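PDB 2P3E: diaminopimelate decarboxylase from Aquifex aeolicus, which probably catalyses the last step of lysine biosynthesis, the pyridoxal 5'-phosphate-dependent decarboxylation of meso-2,6-diaminopimelate to L-lysine. Local coordinates for residues B[35-41]-B[391-397]; B[107-111]-B[128-134]; B[248-252]-B[324-328]. All coordinates share one frame; numbering follows the deposited sequence.

Contact 1: B[35-41]-B[391-397]; sequences PLYVYSS and AAEVLVE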
loop_
_atom_site.group_PDB
_atom_site.type_symbol
_atom_site.label_atom_id
_atom_site.label_comp_id
_atom_site.label_asym_id
_atom_site.label_seq_id
_atom_site.Cartn_x
_atom_site.Cartn_y
_atom_site.Cartn_z
ATOM N N PRO B 35 13.342 3.880 -9.217
ATOM C CA PRO B 35 12.150 3.738 -10.062
ATOM C C PRO B 35 11.639 5.085 -10.575
ATOM O O PRO B 35 11.791 6.103 -9.894
ATOM C CB PRO B 35 11.103 3.119 -9.114
ATOM C CG PRO B 35 11.903 2.508 -8.005
ATOM C CD PRO B 35 13.113 3.385 -7.843
ATOM N N LEU B 36 11.056 5.076 -11.773
ATOM C CA LEU B 36 10.542 6.281 -12.422
ATOM C C LEU B 36 9.191 6.013 -13.084
ATOM O O LEU B 36 9.065 5.105 -13.927
ATOM C CB LEU B 36 11.537 6.779 -13.495
ATOM C CG LEU B 36 11.252 8.127 -14.169
ATOM C CD1 LEU B 36 11.323 9.246 -13.130
ATOM C CD2 LEU B 36 12.238 8.416 -15.328
ATOM N N TYR B 37 8.185 6.796 -12.701
ATOM C CA TYR B 37 6.911 6.796 -13.417
ATOM C C TYR B 37 6.952 7.827 -14.532
ATOM O O TYR B 37 7.215 9.014 -14.295
ATOM C CB TYR B 37 5.751 7.105 -12.470
ATOM C CG TYR B 37 5.164 5.882 -11.786
ATOM C CD1 TYR B 37 5.456 5.579 -10.447
ATOM C CD2 TYR B 37 4.312 5.026 -12.483
ATOM C CE1 TYR B 37 4.882 4.439 -9.818
ATOM C CE2 TYR B 37 3.764 3.896 -11.880
ATOM C CZ TYR B 37 4.051 3.609 -10.554
ATOM O OH TYR B 37 3.463 2.484 -9.995
ATOM N N VAL B 38 6.661 7.376 -15.746
ATOM C CA VAL B 38 6.701 8.247 -16.925
ATOM C C VAL B 38 5.323 8.263 -17.573
ATOM O O VAL B 38 4.769 7.199 -17.836
ATOM C CB VAL B 38 7.767 7.750 -17.949
ATOM C CG1 VAL B 38 7.826 8.693 -19.176
ATOM C CG2 VAL B 38 9.154 7.642 -17.288
ATOM N N TYR B 39 4.779 9.465 -17.816
ATOM C CA TYR B 39 3.464 9.618 -18.392
ATOM C C TYR B 39 3.512 10.315 -19.759
ATOM O O TYR B 39 4.327 11.223 -19.974
ATOM C CB TYR B 39 2.553 10.424 -17.450
ATOM C CG TYR B 39 2.376 9.808 -16.076
ATOM C CD1 TYR B 39 1.372 8.874 -15.830
ATOM C CD2 TYR B 39 3.234 10.143 -15.029
ATOM C CE1 TYR B 39 1.215 8.301 -14.550
ATOM C CE2 TYR B 39 3.070 9.592 -13.746
ATOM C CZ TYR B 39 2.081 8.678 -13.523
ATOM O OH TYR B 39 1.964 8.162 -12.248
ATOM N N SER B 40 2.614 9.900 -20.649
ATOM C CA SER B 40 2.420 10.542 -21.957
ATOM C C SER B 40 1.290 11.555 -21.877
ATOM O O SER B 40 0.124 11.200 -21.685
ATOM C CB SER B 40 2.123 9.491 -23.039
ATOM O OG SER B 40 1.539 10.088 -24.206
ATOM N N SER B 41 1.640 12.828 -22.064
ATOM C CA SER B 41 0.665 13.899 -22.060
ATOM C C SER B 41 -0.386 13.712 -23.161
ATOM O O SER B 41 -1.598 13.824 -22.904
ATOM C CB SER B 41 1.377 15.252 -22.220
ATOM O OG SER B 41 0.462 16.317 -22.124
ATOM N N ALA B 391 8.801 6.986 -6.063
ATOM C CA ALA B 391 9.441 7.310 -7.329
ATOM C C ALA B 391 9.196 8.751 -7.743
ATOM O O ALA B 391 8.171 9.344 -7.378
ATOM C CB ALA B 391 8.894 6.382 -8.409
ATOM N N ALA B 392 10.118 9.290 -8.555
ATOM C CA ALA B 392 9.851 10.534 -9.294
ATOM C C ALA B 392 8.780 10.233 -10.362
ATOM O O ALA B 392 8.633 9.085 -10.795
ATOM C CB ALA B 392 11.125 11.063 -9.959
ATOM N N GLU B 393 8.042 11.271 -10.751
ATOM C CA GLU B 393 7.102 11.189 -11.856
ATOM C C GLU B 393 7.424 12.270 -12.912
ATOM O O GLU B 393 7.597 13.432 -12.586
ATOM C CB GLU B 393 5.675 11.392 -11.358
ATOM C CG GLU B 393 5.132 10.244 -10.460
ATOM C CD GLU B 393 3.666 10.479 -10.048
ATOM O OE1 GLU B 393 3.368 11.490 -9.344
ATOM O OE2 GLU B 393 2.800 9.655 -10.411
ATOM N N VAL B 394 7.475 11.877 -14.176
ATOM C CA VAL B 394 7.765 12.826 -15.263
ATOM C C VAL B 394 6.669 12.726 -16.314
ATOM O O VAL B 394 6.086 11.664 -16.500
ATOM C CB VAL B 394 9.160 12.577 -15.911
ATOM C CG1 VAL B 394 10.282 12.839 -14.895
ATOM C CG2 VAL B 394 9.277 11.163 -16.420
ATOM N N LEU B 395 6.389 13.845 -16.967
ATOM C CA LEU B 395 5.364 13.940 -18.000
ATOM C C LEU B 395 6.027 14.369 -19.318
ATOM O O LEU B 395 6.641 15.454 -19.400
ATOM C CB LEU B 395 4.303 14.959 -17.603
ATOM C CG LEU B 395 3.165 15.285 -18.598
ATOM C CD1 LEU B 395 2.228 14.100 -18.740
ATOM C CD2 LEU B 395 2.419 16.512 -18.112
ATOM N N VAL B 396 5.921 13.509 -20.324
ATOM C CA VAL B 396 6.537 13.748 -21.620
ATOM C C VAL B 396 5.487 14.312 -22.592
ATOM O O VAL B 396 4.322 13.911 -22.556
ATOM C CB VAL B 396 7.174 12.468 -22.181
ATOM C CG1 VAL B 396 7.854 12.759 -23.501
ATOM C CG2 VAL B 396 8.222 11.924 -21.217
ATOM N N GLU B 397 5.894 15.278 -23.417
ATOM C CA GLU B 397 5.020 15.795 -24.467
ATOM C C GLU B 397 5.877 16.215 -25.661
ATOM O O GLU B 397 6.699 17.141 -25.537
ATOM C CB GLU B 397 4.214 16.988 -23.964
ATOM C CG GLU B 397 3.190 17.522 -24.972
ATOM C CD GLU B 397 2.298 18.597 -24.382
ATOM O OE1 GLU B 397 1.698 18.385 -23.299
ATOM O OE2 GLU B 397 2.175 19.660 -24.996
#
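Tyr39 and Glu393 meet on one face of a parallel strand pair, where the tyrosine hydroxyl OH donates to Glu393 OE2 at 2.5 Å. The oxygen is approached on its anti side, with ring and carboxylate planes 74° apart. Glu393 CG lies anti to its own carbonyl carbon (chi1 -68°), and the extended chain beyond it runs to the edge of the Tyr39 ring. Asn67 also bonds the hydroxyl, and Asn69 holds Glu393 OE1. A phenylalanine in place of Tyr39 would probably leave Glu393 OE2 without this donor and the carboxylate freer to turn.

Between the strands the backbone ladder is regular: Tyr37 O accepts from Val394 N at 2.9 Å, and Tyr39 O from Val396 N at 2.8 Å. The face carrying Leu36, Val38, Val394 and Val396 is largely apolar and close-packed. Val38 CG2 rests on Val394 CG2 at 3.6 Å, while Val38 CG1 reaches Val396 CG2 at 3.8 Å; helix 25-32 covers Leu36 and Val38.

The Pro35 end is looser: Pro35, partly exposed, has its CB 4.0 Å from Ala391 CB. Buried Ser41 at the other end is firmly gripped, Ser41 N bonding Val396 O (2.9 Å) and its OG donating to OE1 of the partly exposed Glu397 (2.7 Å).

Strand 36-40 lies between strands 392-397 and 289-301, an N-terminal strand joining them in the mixed sheet of the C-terminal beta domain, as in other fold-type III pyridoxal phosphate decarboxylases.

Contact 2: B[107-111]-B[128-134]; sequences AGVGK and NVESRQE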
loop_
_atom_site.group_PDB
_atom_site.type_symbol
_atom_site.label_atom_id
_atom_site.label_comp_id
_atom_site.label_asym_id
_atom_site.label_seq_id
_atom_site.Cartn_x
_atom_site.Cartn_y
_atom_site.Cartn_z
ATOM N N ALA B 107 -18.634 10.226 -4.699
ATOM C CA ALA B 107 -19.112 8.860 -4.449
ATOM C C ALA B 107 -18.458 8.207 -3.231
ATOM O O ALA B 107 -17.670 8.819 -2.525
ATOM C CB ALA B 107 -18.918 7.999 -5.662
ATOM N N GLY B 108 -18.816 6.955 -2.997
ATOM C CA GLY B 108 -18.164 6.141 -1.969
ATOM C C GLY B 108 -18.739 6.321 -0.579
ATOM O O GLY B 108 -19.599 7.181 -0.336
ATOM N N VAL B 109 -18.258 5.477 0.326
ATOM C CA VAL B 109 -18.652 5.504 1.725
ATOM C C VAL B 109 -17.584 6.259 2.539
ATOM O O VAL B 109 -17.657 6.295 3.781
ATOM C CB VAL B 109 -18.857 4.062 2.283
ATOM C CG1 VAL B 109 -19.968 3.349 1.542
ATOM C CG2 VAL B 109 -17.560 3.251 2.226
ATOM N N GLY B 110 -16.618 6.871 1.825
ATOM C CA GLY B 110 -15.525 7.625 2.432
ATOM C C GLY B 110 -15.916 9.071 2.681
ATOM O O GLY B 110 -15.428 9.985 1.993
ATOM N N LYS B 111 -16.797 9.266 3.669
ATOM C CA LYS B 111 -17.500 10.543 3.860
ATOM C C LYS B 111 -17.702 10.893 5.336
ATOM O O LYS B 111 -18.773 10.671 5.914
ATOM C CB LYS B 111 -18.827 10.535 3.086
ATOM C CG LYS B 111 -18.591 10.513 1.558
ATOM C CD LYS B 111 -19.819 10.768 0.709
ATOM C CE LYS B 111 -20.403 9.475 0.239
ATOM N NZ LYS B 111 -21.240 9.572 -0.981
ATOM N N ASN B 128 -23.324 11.174 -4.708
ATOM C CA ASN B 128 -23.807 9.825 -4.993
ATOM C C ASN B 128 -23.860 9.035 -3.698
ATOM O O ASN B 128 -22.835 8.568 -3.176
ATOM C CB ASN B 128 -22.959 9.135 -6.078
ATOM C CG ASN B 128 -23.085 9.822 -7.421
ATOM O OD1 ASN B 128 -24.178 10.263 -7.802
ATOM N ND2 ASN B 128 -21.983 9.918 -8.148
ATOM N N VAL B 129 -25.084 8.905 -3.186
ATOM C CA VAL B 129 -25.333 8.466 -1.843
ATOM C C VAL B 129 -25.344 6.946 -1.741
ATOM O O VAL B 129 -25.960 6.243 -2.560
ATOM C CB VAL B 129 -26.637 9.110 -1.259
ATOM C CG1 VAL B 129 -26.952 8.548 0.088
ATOM C CG2 VAL B 129 -26.474 10.634 -1.129
ATOM N N GLU B 130 -24.662 6.476 -0.700
ATOM C CA GLU B 130 -24.370 5.072 -0.460
ATOM C C GLU B 130 -25.193 4.446 0.675
ATOM O O GLU B 130 -25.198 3.222 0.819
ATOM C CB GLU B 130 -22.870 4.916 -0.167
ATOM C CG GLU B 130 -21.966 5.195 -1.368
ATOM C CD GLU B 130 -21.983 4.088 -2.422
ATOM O OE1 GLU B 130 -22.610 3.022 -2.203
ATOM O OE2 GLU B 130 -21.348 4.295 -3.473
ATOM N N SER B 131 -25.886 5.271 1.477
ATOM C CA SER B 131 -26.764 4.747 2.527
ATOM C C SER B 131 -27.865 5.725 2.937
ATOM O O SER B 131 -27.783 6.929 2.691
ATOM C CB SER B 131 -25.956 4.337 3.777
ATOM O OG SER B 131 -25.327 5.480 4.330
ATOM N N ARG B 132 -28.892 5.189 3.582
ATOM C CA ARG B 132 -29.964 6.011 4.125
ATOM C C ARG B 132 -29.499 6.889 5.294
ATOM O O ARG B 132 -29.961 8.018 5.455
ATOM C CB ARG B 132 -31.106 5.124 4.597
ATOM C CG ARG B 132 -32.351 5.922 4.964
ATOM C CD ARG B 132 -33.544 5.019 5.190
ATOM N NE ARG B 132 -34.069 4.468 3.936
ATOM C CZ ARG B 132 -35.301 3.986 3.799
ATOM N NH1 ARG B 132 -36.138 3.996 4.832
ATOM N NH2 ARG B 132 -35.700 3.506 2.629
ATOM N N GLN B 133 -28.605 6.360 6.130
ATOM C CA GLN B 133 -28.048 7.154 7.215
ATOM C C GLN B 133 -27.279 8.365 6.664
ATOM O O GLN B 133 -27.380 9.474 7.203
ATOM C CB GLN B 133 -27.187 6.286 8.136
ATOM C CG GLN B 133 -26.774 7.000 9.404
ATOM C CD GLN B 133 -26.181 6.076 10.443
ATOM O OE1 GLN B 133 -25.706 4.979 10.130
ATOM N NE2 GLN B 133 -26.217 6.514 11.703
ATOM N N GLU B 134 -26.558 8.150 5.562
ATOM C CA GLU B 134 -25.885 9.219 4.830
ATOM C C GLU B 134 -26.866 10.296 4.356
ATOM O O GLU B 134 -26.542 11.468 4.409
ATOM C CB GLU B 134 -25.058 8.664 3.651
ATOM C CG GLU B 134 -24.309 9.745 2.843
ATOM C CD GLU B 134 -23.611 9.213 1.591
ATOM O OE1 GLU B 134 -23.401 7.982 1.499
ATOM O OE2 GLU B 134 -23.294 10.029 0.684
#
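Lys111 and Glu134 form the one salt bridge between the loop 107-111 and the segment 128-134. The lysine side chain crosses the glutamate at about a right angle, and its NZ meets Glu134 OE2 at 2.7 Å on the syn side, somewhat out of the carboxylate plane. Lys111 NZ also lies 2.9 Å from Asn128 O.

Hydrogen bonds within 128-134 fix the acceptor. The backbone N of Glu130 donates to Glu134 OE1 at 2.9 Å from above the carboxylate plane, so both oxygens of that carboxylate have partners. Ser131, the N-cap of helix 132-145, receives Glu134 N on its OG at 3.2 Å and thereby ties the glutamate backbone to the start of the helix.

Van der Waals contacts make up the rest. Glu130 bends at chi2, and its CG lies 3.3 Å from Gly108 O, while its CB makes an apolar contact with Val109 CG1 at 3.7 Å. The carboxylate of Glu130 is used outside the contact, by Gly177 N and in a salt bridge to Arg154. Ala107 CB and Asn128 CB lie alongside each other, 4.2 Å apart. The second subunit closes over this region: its Phe297 packs on Glu134, and its Lys299 bonds Glu130 O.

The loop after strand 104-106 thus meets the end of the neighbouring parallel strand 126-129 in the pyridoxal-binding TIM barrel, where Asn128 touches Glu279, a probable cofactor-binding residue. Buried together near the dimer interface, Lys111 and Glu134 probably both stay charged, each neutralising the other, and the nearby helix N terminus is likely to favour the ionised carboxylate further.

Contact 3: B[248-252]-B[324-328]; sequences KYKPE and AYHHI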
loop_
_atom_site.group_PDB
_atom_site.type_symbol
_atom_site.label_atom_id
_atom_site.label_comp_id
_atom_site.label_asym_id
_atom_site.label_seq_id
_atom_site.Cartn_x
_atom_site.Cartn_y
_atom_site.Cartn_z
ATOM N N LYS B 248 -6.208 -2.493 -22.135
ATOM C CA LYS B 248 -5.342 -3.592 -22.518
ATOM C C LYS B 248 -4.258 -3.771 -21.470
ATOM O O LYS B 248 -3.437 -2.889 -21.250
ATOM C CB LYS B 248 -4.745 -3.335 -23.908
ATOM C CG LYS B 248 -3.899 -4.517 -24.469
ATOM C CD LYS B 248 -3.018 -4.054 -25.632
ATOM C CE LYS B 248 -2.354 -5.245 -26.331
ATOM N NZ LYS B 248 -3.367 -6.040 -27.090
ATOM N N TYR B 249 -4.273 -4.920 -20.799
ATOM C CA TYR B 249 -3.159 -5.309 -19.932
ATOM C C TYR B 249 -2.333 -6.442 -20.555
ATOM O O TYR B 249 -1.109 -6.373 -20.599
ATOM C CB TYR B 249 -3.667 -5.763 -18.560
ATOM C CG TYR B 249 -4.037 -4.631 -17.615
ATOM C CD1 TYR B 249 -3.047 -3.834 -17.016
ATOM C CD2 TYR B 249 -5.370 -4.390 -17.293
ATOM C CE1 TYR B 249 -3.388 -2.788 -16.118
ATOM C CE2 TYR B 249 -5.730 -3.356 -16.395
ATOM C CZ TYR B 249 -4.728 -2.554 -15.830
ATOM O OH TYR B 249 -5.061 -1.533 -14.968
ATOM N N LYS B 250 -3.024 -7.488 -21.009
ATOM C CA LYS B 250 -2.382 -8.654 -21.608
ATOM C C LYS B 250 -2.253 -8.483 -23.127
ATOM O O LYS B 250 -3.082 -7.798 -23.752
ATOM C CB LYS B 250 -3.170 -9.922 -21.255
ATOM C CG LYS B 250 -3.123 -10.261 -19.797
ATOM C CD LYS B 250 -4.215 -11.237 -19.442
ATOM C CE LYS B 250 -4.005 -11.791 -18.073
ATOM N NZ LYS B 250 -5.031 -12.817 -17.766
ATOM N N PRO B 251 -1.204 -9.082 -23.730
ATOM C CA PRO B 251 -0.994 -8.931 -25.180
ATOM C C PRO B 251 -2.239 -9.298 -25.991
ATOM O O PRO B 251 -2.504 -8.661 -27.014
ATOM C CB PRO B 251 0.142 -9.919 -25.475
ATOM C CG PRO B 251 0.900 -9.982 -24.185
ATOM C CD PRO B 251 -0.166 -9.935 -23.118
ATOM N N GLU B 252 -2.998 -10.281 -25.507
ATOM C CA GLU B 252 -4.213 -10.779 -26.169
ATOM C C GLU B 252 -5.494 -9.989 -25.854
ATOM O O GLU B 252 -6.520 -10.229 -26.490
ATOM C CB GLU B 252 -4.439 -12.266 -25.850
ATOM C CG GLU B 252 -4.838 -12.570 -24.384
ATOM C CD GLU B 252 -3.628 -12.798 -23.446
ATOM O OE1 GLU B 252 -2.502 -12.365 -23.766
ATOM O OE2 GLU B 252 -3.818 -13.421 -22.381
ATOM N N ALA B 324 -1.960 -9.501 -10.793
ATOM C CA ALA B 324 -2.259 -8.759 -12.001
ATOM C C ALA B 324 -1.130 -8.883 -12.999
ATOM O O ALA B 324 0.054 -8.924 -12.620
ATOM C CB ALA B 324 -2.515 -7.270 -11.668
ATOM N N TYR B 325 -1.506 -8.952 -14.275
ATOM C CA TYR B 325 -0.564 -8.951 -15.373
ATOM C C TYR B 325 -0.260 -7.506 -15.810
ATOM O O TYR B 325 -1.165 -6.739 -16.200
ATOM C CB TYR B 325 -1.127 -9.760 -16.572
ATOM C CG TYR B 325 -0.153 -9.876 -17.731
ATOM C CD1 TYR B 325 0.559 -11.060 -17.963
ATOM C CD2 TYR B 325 0.096 -8.787 -18.571
ATOM C CE1 TYR B 325 1.480 -11.147 -18.999
ATOM C CE2 TYR B 325 1.003 -8.879 -19.623
ATOM C CZ TYR B 325 1.686 -10.058 -19.827
ATOM O OH TYR B 325 2.583 -10.130 -20.859
ATOM N N HIS B 326 1.019 -7.155 -15.748
ATOM C CA HIS B 326 1.565 -5.985 -16.428
ATOM C C HIS B 326 2.642 -6.468 -17.410
ATOM O O HIS B 326 3.522 -7.239 -17.034
ATOM C CB HIS B 326 2.194 -5.008 -15.423
ATOM C CG HIS B 326 1.185 -4.260 -14.607
ATOM N ND1 HIS B 326 0.826 -2.957 -14.879
ATOM C CD2 HIS B 326 0.449 -4.639 -13.531
ATOM C CE1 HIS B 326 -0.101 -2.567 -14.014
ATOM N NE2 HIS B 326 -0.342 -3.566 -13.184
ATOM N N HIS B 327 2.550 -6.009 -18.648
ATOM C CA HIS B 327 3.549 -6.319 -19.665
ATOM C C HIS B 327 4.870 -5.636 -19.304
ATOM O O HIS B 327 4.891 -4.460 -18.913
ATOM C CB HIS B 327 3.055 -5.902 -21.049
ATOM C CG HIS B 327 3.760 -6.594 -22.186
ATOM N ND1 HIS B 327 3.777 -7.962 -22.328
ATOM C CD2 HIS B 327 4.453 -6.098 -23.241
ATOM C CE1 HIS B 327 4.468 -8.286 -23.411
ATOM N NE2 HIS B 327 4.877 -7.172 -23.992
ATOM N N ILE B 328 5.961 -6.403 -19.380
ATOM C CA ILE B 328 7.297 -5.894 -19.038
ATOM C C ILE B 328 8.257 -6.129 -20.219
ATOM O O ILE B 328 8.391 -7.263 -20.692
ATOM C CB ILE B 328 7.868 -6.534 -17.740
ATOM C CG1 ILE B 328 6.884 -6.309 -16.561
ATOM C CG2 ILE B 328 9.255 -5.967 -17.425
ATOM C CD1 ILE B 328 7.334 -6.890 -15.229
HETATM O O HOH W 1 0.281 -4.479 -19.306
#
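Tyr249 turns the edge of its ring toward the face of His326 in a T-shaped stack, with centroids 5.5 Å apart and planes at 72°. The two side chains lie side by side and point the same way. Next to them, Lys250 lays its CG over one face of the Tyr325 ring, 4.0 Å from the centroid, a CH-pi contact. The carbonyl O of Tyr249 sits at the edge of that ring, 3.4 Å from Tyr325 CD2. Pro251 crosses the tyrosine near its end, its CD 3.8 Å from Tyr325 CZ. With CG anti to the backbone N (chi1 -176°), Tyr325 extends its ring along the loop 248-252 to make all three contacts.

No direct hydrogen bond joins the segments; a water spans them, donating to Tyr249 O at 2.7 Å and accepting from His327 N at 2.8 Å.

A second shell sets these groups in place. Tyr325 OH and His327 ND1 share a hydrogen bond of 2.9 Å in the plane of both rings. Arg282, a probable substrate and cofactor residue, bonds Tyr249 OH, while Leu372 O holds His326 ND1. Asp253 accepts from the backbone N of both Tyr249 and Lys250.

Beyond them, beside the probable substrate site, helix 318-322 carries Arg318, like Arg282 a likely substrate-binding residue, against Tyr249 and His326; strand 368-371 packs on His326 through Val371, and helix 3-7 covers Pro251 and His327.

After an N-terminal region of helices and short strands, the chain enters strand 36-40, whose partner 392-397 arrives only near the C-terminal end; contact 1 therefore closes a loop spanning most of the protein, and both other contacts are nested inside it. Contact 2 closes a short loop around helix 113-121 within the pyridoxal-binding barrel, beside the second subunit. It is complete before contact 3 opens, so the two follow in series. Contact 3 then joins a barrel loop, 248-252, to 324-328 next to the beta domain. Its centre is about 19 Å from that of contact 1, whereas the centre of contact 2 lies about 34 Å from either, on the opposite side of the chain's centre.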